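PDB 4NH0: cell divisionFtsK/SpoIIIE, which forms part of the ESX type VII secretion system, which exports EsxA and EsxB, has weak intrinsic ATPase activity, and might be its translocase subunit. Local coordinates for residues G1081-A1086 and K1109-L1114; F944-D949 and I1075-M1080. All coordinates share one frame; numbering follows the deposited sequence.

Contact 1 of 2, residues G1081-A1086 and K1109-L1114; sequences GGAGRA and KDEGIL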
loop_
_atom_site.group_PDB
_atom_site.type_symbol
_atom_site.label_atom_id
_atom_site.label_comp_id
_atom_site.label_asym_id
_atom_site.label_seq_id
_atom_site.Cartn_x
_atom_site.Cartn_y
_atom_site.Cartn_z
ATOM N N GLY A 1081 -30.486 33.685 -17.679
ATOM C CA GLY A 1081 -30.485 35.009 -17.079
ATOM C C GLY A 1081 -31.768 35.376 -16.360
ATOM O O GLY A 1081 -32.841 35.413 -16.960
ATOM N N GLY A 1082 -31.652 35.647 -15.064
ATOM C CA GLY A 1082 -32.788 36.067 -14.264
ATOM C C GLY A 1082 -33.840 34.990 -14.095
ATOM O O GLY A 1082 -34.992 35.283 -13.774
ATOM N N ALA A 1083 -33.446 33.740 -14.313
ATOM C CA ALA A 1083 -34.364 32.618 -14.186
ATOM C C ALA A 1083 -34.811 32.434 -12.742
ATOM O O ALA A 1083 -35.970 32.120 -12.481
ATOM C CB ALA A 1083 -33.718 31.345 -14.705
ATOM N N GLY A 1084 -33.886 32.640 -11.810
ATOM C CA GLY A 1084 -34.161 32.469 -10.394
ATOM C C GLY A 1084 -35.303 33.328 -9.890
ATOM O O GLY A 1084 -36.096 32.895 -9.054
ATOM N N ARG A 1085 -35.388 34.550 -10.402
ATOM C CA ARG A 1085 -36.445 35.472 -10.011
ATOM C C ARG A 1085 -37.712 35.199 -10.815
ATOM O O ARG A 1085 -38.801 35.638 -10.447
ATOM C CB ARG A 1085 -35.986 36.919 -10.201
ATOM C CG ARG A 1085 -36.855 37.959 -9.509
ATOM C CD ARG A 1085 -36.243 39.344 -9.647
ATOM N NE ARG A 1085 -37.198 40.408 -9.351
ATOM C CZ ARG A 1085 -37.227 41.093 -8.212
ATOM N NH1 ARG A 1085 -36.348 40.828 -7.257
ATOM N NH2 ARG A 1085 -38.130 42.045 -8.033
ATOM N N ALA A 1086 -37.560 34.463 -11.911
ATOM C CA ALA A 1086 -38.693 34.101 -12.757
ATOM C C ALA A 1086 -39.450 32.911 -12.178
ATOM O O ALA A 1086 -40.498 32.522 -12.691
ATOM C CB ALA A 1086 -38.225 33.794 -14.169
ATOM N N LYS A 1109 -24.417 29.913 -10.605
ATOM C CA LYS A 1109 -24.959 29.684 -9.272
ATOM C C LYS A 1109 -25.608 30.945 -8.721
ATOM O O LYS A 1109 -26.265 30.914 -7.679
ATOM C CB LYS A 1109 -23.864 29.189 -8.309
ATOM C CG LYS A 1109 -22.890 28.124 -8.857
ATOM C CD LYS A 1109 -21.887 28.657 -9.886
ATOM C CE LYS A 1109 -20.787 27.658 -10.196
ATOM N NZ LYS A 1109 -20.112 28.008 -11.480
ATOM N N ASP A 1110 -25.422 32.051 -9.435
ATOM C CA ASP A 1110 -26.001 33.331 -9.050
ATOM C C ASP A 1110 -27.525 33.268 -9.040
ATOM O O ASP A 1110 -28.183 34.013 -8.315
ATOM C CB ASP A 1110 -25.534 34.436 -9.999
ATOM C CG ASP A 1110 -24.065 34.771 -9.830
ATOM O OD1 ASP A 1110 -23.481 34.394 -8.792
ATOM O OD2 ASP A 1110 -23.496 35.415 -10.736
ATOM N N GLU A 1111 -28.078 32.377 -9.854
ATOM C CA GLU A 1111 -29.523 32.243 -9.976
ATOM C C GLU A 1111 -30.094 31.334 -8.895
ATOM O O GLU A 1111 -31.310 31.204 -8.762
ATOM C CB GLU A 1111 -29.890 31.710 -11.360
ATOM C CG GLU A 1111 -29.381 32.564 -12.510
ATOM C CD GLU A 1111 -30.184 33.834 -12.697
ATOM O OE1 GLU A 1111 -31.300 33.920 -12.146
ATOM O OE2 GLU A 1111 -29.698 34.747 -13.396
ATOM N N GLY A 1112 -29.212 30.704 -8.126
ATOM C CA GLY A 1112 -29.631 29.828 -7.045
ATOM C C GLY A 1112 -30.323 28.571 -7.536
ATOM O O GLY A 1112 -30.343 28.295 -8.733
ATOM N N ILE A 1113 -30.892 27.810 -6.606
ATOM C CA ILE A 1113 -31.593 26.580 -6.949
ATOM C C ILE A 1113 -32.831 26.862 -7.789
ATOM O O ILE A 1113 -33.744 27.562 -7.354
ATOM C CB ILE A 1113 -32.012 25.794 -5.692
ATOM C CG1 ILE A 1113 -30.787 25.178 -5.017
ATOM C CG2 ILE A 1113 -33.004 24.702 -6.050
ATOM C CD1 ILE A 1113 -31.120 24.310 -3.822
ATOM N N LEU A 1114 -32.851 26.316 -9.000
ATOM C CA LEU A 1114 -34.008 26.432 -9.873
ATOM C C LEU A 1114 -34.916 25.227 -9.695
ATOM O O LEU A 1114 -36.079 25.360 -9.321
ATOM C CB LEU A 1114 -33.573 26.557 -11.331
ATOM C CG LEU A 1114 -32.709 27.771 -11.667
ATOM C CD1 LEU A 1114 -32.396 27.810 -13.148
ATOM C CD2 LEU A 1114 -33.407 29.041 -11.236
#
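Glu1111 reaches across to the backbone of Gly1082 and Gly1084 and loses more surface to the contact than any other residue. Each carboxylate oxygen takes one amide: Gly1082 N donates to Glu1111 OE2 at 2.7 Å, and Gly1084 N donates to Glu1111 OE1 at 2.9 Å. The second bond is the straighter, with an N-H...O angle of 160° against 149° for the first. Neither donor lies in the carboxylate plane. Gly1082 N comes from above it, whereas Gly1084 N approaches OE1 on the anti side and is less tilted. Ala1083 N, between them in sequence, is also 3.1 Å from Glu1111 OE1, but the angle is too poor for a hydrogen bond. A bend of the side chain at chi2 (-75°) turns CD back toward the row of amides. Two N-H groups directed at one carboxylate would be expected to favour its ionised form.

Both segments belong to loops of the third FtsK domain, a P-loop NTPase fold. Residues 1081-1086 follow strand 1072-1078 and precede helix 1090-1097, with helical backbone angles from Ala1083 onward; residues 1109-1114 lie beyond strand 1102-1104. The carboxylate therefore bridges two connections that leave the same sheet.

Gly1084 and Glu1111 are the pair whose CA atoms come closest, 4.7 Å apart. The same Gly1084 CA makes a C-H...O contact with Glu1111 O at 3.5 Å, so backbone meets backbone beside the carboxylate bonds. Leu1114 supplies the apolar part with both of its methyls: CD2 sits 3.6 Å from Gly1084 CA, and CD1 lies 4.1 Å from Ala1083 CB. Away from these two loops, Leu1114 and Ala1083 both touch Phe947 of strand 944-947, while Lys1096 NZ hydrogen-bonds to Leu1114 O.

Contact 2 of 2, residues F944-D949 and I1075-M1080; sequences FLVFGD and IIARSM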
loop_
_atom_site.group_PDB
_atom_site.type_symbol
_atom_site.label_atom_id
_atom_site.label_comp_id
_atom_site.label_asym_id
_atom_site.label_seq_id
_atom_site.Cartn_x
_atom_site.Cartn_y
_atom_site.Cartn_z
ATOM N N PHE A 944 -43.542 20.034 -18.810
ATOM C CA PHE A 944 -42.088 19.914 -18.775
ATOM C C PHE A 944 -41.435 21.288 -18.901
ATOM O O PHE A 944 -41.921 22.148 -19.631
ATOM C CB PHE A 944 -41.589 18.989 -19.885
ATOM C CG PHE A 944 -40.093 18.865 -19.943
ATOM C CD1 PHE A 944 -39.415 18.075 -19.032
ATOM C CD2 PHE A 944 -39.365 19.539 -20.907
ATOM C CE1 PHE A 944 -38.042 17.961 -19.080
ATOM C CE2 PHE A 944 -37.992 19.428 -20.960
ATOM C CZ PHE A 944 -37.330 18.638 -20.046
ATOM N N LEU A 945 -40.327 21.481 -18.192
ATOM C CA LEU A 945 -39.658 22.777 -18.145
ATOM C C LEU A 945 -38.139 22.625 -18.162
ATOM O O LEU A 945 -37.592 21.761 -17.482
ATOM C CB LEU A 945 -40.100 23.543 -16.896
ATOM C CG LEU A 945 -39.509 24.928 -16.640
ATOM C CD1 LEU A 945 -39.799 25.861 -17.800
ATOM C CD2 LEU A 945 -40.058 25.497 -15.343
ATOM N N VAL A 946 -37.457 23.466 -18.933
ATOM C CA VAL A 946 -36.005 23.368 -19.046
ATOM C C VAL A 946 -35.312 24.735 -19.036
ATOM O O VAL A 946 -35.676 25.636 -19.788
ATOM C CB VAL A 946 -35.599 22.597 -20.326
ATOM C CG1 VAL A 946 -36.352 23.120 -21.537
ATOM C CG2 VAL A 946 -34.097 22.664 -20.549
ATOM N N PHE A 947 -34.316 24.876 -18.164
ATOM C CA PHE A 947 -33.502 26.086 -18.096
ATOM C C PHE A 947 -32.110 25.829 -18.665
ATOM O O PHE A 947 -31.617 24.702 -18.626
ATOM C CB PHE A 947 -33.381 26.584 -16.654
ATOM C CG PHE A 947 -34.689 26.969 -16.027
ATOM C CD1 PHE A 947 -35.182 28.257 -16.156
ATOM C CD2 PHE A 947 -35.419 26.050 -15.294
ATOM C CE1 PHE A 947 -36.383 28.615 -15.577
ATOM C CE2 PHE A 947 -36.618 26.404 -14.711
ATOM C CZ PHE A 947 -37.100 27.687 -14.853
ATOM N N GLY A 948 -31.475 26.875 -19.183
ATOM C CA GLY A 948 -30.132 26.756 -19.723
ATOM C C GLY A 948 -29.634 28.038 -20.362
ATOM O O GLY A 948 -30.414 28.795 -20.937
ATOM N N ASP A 949 -28.330 28.279 -20.269
ATOM C CA ASP A 949 -27.736 29.494 -20.816
ATOM C C ASP A 949 -27.729 29.488 -22.341
ATOM O O ASP A 949 -28.251 28.569 -22.970
ATOM C CB ASP A 949 -26.314 29.689 -20.280
ATOM C CG ASP A 949 -25.440 28.459 -20.461
ATOM O OD1 ASP A 949 -25.467 27.848 -21.549
ATOM O OD2 ASP A 949 -24.716 28.105 -19.507
ATOM N N ILE A 1075 -44.765 22.772 -22.665
ATOM C CA ILE A 1075 -43.357 22.453 -22.857
ATOM C C ILE A 1075 -42.581 23.746 -23.064
ATOM O O ILE A 1075 -42.659 24.366 -24.124
ATOM C CB ILE A 1075 -43.148 21.512 -24.054
ATOM C CG1 ILE A 1075 -44.095 20.315 -23.959
ATOM C CG2 ILE A 1075 -41.704 21.046 -24.117
ATOM C CD1 ILE A 1075 -43.968 19.343 -25.100
ATOM N N ILE A 1076 -41.830 24.147 -22.043
ATOM C CA ILE A 1076 -41.242 25.480 -22.004
ATOM C C ILE A 1076 -39.723 25.461 -21.864
ATOM O O ILE A 1076 -39.172 24.696 -21.075
ATOM C CB ILE A 1076 -41.841 26.299 -20.838
ATOM C CG1 ILE A 1076 -43.359 26.403 -20.981
ATOM C CG2 ILE A 1076 -41.230 27.682 -20.772
ATOM C CD1 ILE A 1076 -44.025 27.133 -19.841
ATOM N N ALA A 1077 -39.054 26.307 -22.643
ATOM C CA ALA A 1077 -37.619 26.519 -22.504
ATOM C C ALA A 1077 -37.333 27.982 -22.189
ATOM O O ALA A 1077 -37.879 28.879 -22.830
ATOM C CB ALA A 1077 -36.892 26.101 -23.762
ATOM N N ARG A 1078 -36.473 28.222 -21.205
ATOM C CA ARG A 1078 -36.133 29.584 -20.817
ATOM C C ARG A 1078 -34.629 29.754 -20.647
ATOM O O ARG A 1078 -33.936 28.830 -20.223
ATOM C CB ARG A 1078 -36.850 29.968 -19.522
ATOM C CG ARG A 1078 -36.745 31.445 -19.181
ATOM C CD ARG A 1078 -37.275 31.752 -17.794
ATOM N NE ARG A 1078 -37.167 33.175 -17.491
ATOM C CZ ARG A 1078 -36.015 33.810 -17.304
ATOM N NH1 ARG A 1078 -34.870 33.149 -17.389
ATOM N NH2 ARG A 1078 -36.007 35.107 -17.034
ATOM N N SER A 1079 -34.128 30.941 -20.979
ATOM C CA SER A 1079 -32.716 31.251 -20.806
ATOM C C SER A 1079 -32.333 31.248 -19.333
ATOM O O SER A 1079 -33.192 31.162 -18.456
ATOM C CB SER A 1079 -32.378 32.605 -21.431
ATOM O OG SER A 1079 -31.003 32.907 -21.269
ATOM N N MET A 1080 -31.038 31.353 -19.066
ATOM C CA MET A 1080 -30.532 31.260 -17.705
ATOM C C MET A 1080 -30.643 32.583 -16.954
ATOM O O MET A 1080 -30.868 32.603 -15.744
ATOM C CB MET A 1080 -29.080 30.791 -17.717
ATOM C CG MET A 1080 -28.574 30.372 -16.361
ATOM S SD MET A 1080 -29.631 29.107 -15.645
ATOM C CE MET A 1080 -29.129 29.211 -13.936
#
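Phe947 and Arg1078 sit side by side on neighbouring parallel strands, their side chains on the same face of the sheet, and the arginine side chain passes the ring obliquely. Its CB is 4.1 Å from Phe947 CD1. CG stands anti to the backbone N (chi1 -170°), and the chain runs extended to NE, bringing CD within 3.9 Å of Phe947 CE1. Ring and guanidinium planes are 43° apart, and the ring is met by aliphatic CB and CD, not by the guanidinium. NE packs against Ala1086 CB; at the tip NH1 hydrogen-bonds to Gly1081 O, which NH2 also approaches, and makes a weak hydrogen bond to Ser1079 O at 2.8 Å. Ile1092 of helix 1090-1097 also touches this side chain.

The strands run 11° from parallel. Ile1076 N donates to Phe944 O at 3.1 Å, Val946 N to Ile1076 O at 3.0 Å, and Arg1078 N to Val946 O at 3.1 Å; a weak bond from Gly948 N to Arg1078 O follows. Strand 944-947, flanked on its other edge by strand 1102-1104, leads into the Walker A P-loop of the third FtsK domain, whose residues Glu951 to Asn956 bind ATP.

On the Phe947 face, Leu945 CD1 packs against CB and CG2 of Ile1076, which rests on Ile1091 and Ile1095 of helix 1090-1097. The reverse face carries Phe944, Val946, Ile1075 and Ala1077, against helix 954-968 that follows the P-loop.

In the fold
Contact 2 lies in the sheet core and contact 1 in the loops beyond its strand ends, with centres about 12 Å apart. In sequence, residues 1075-1080 run straight into 1081-1086. The two also touch in space: Arg1078 NH1 packs 3.3 Å from Ala1083 CA, and Met1080 CE lies 3.6 Å from Leu1114 CD1. Contact 2 is nearer the nucleotide, the side chain of Ser1079 approaching the bound ATP to about 7 Å and that of Ala1077 the magnesium ion to about 7 Å. Gly1081, in contact 1, is about 11 Å from the ATP and about 13 Å from the magnesium ion, nearest atoms in each case.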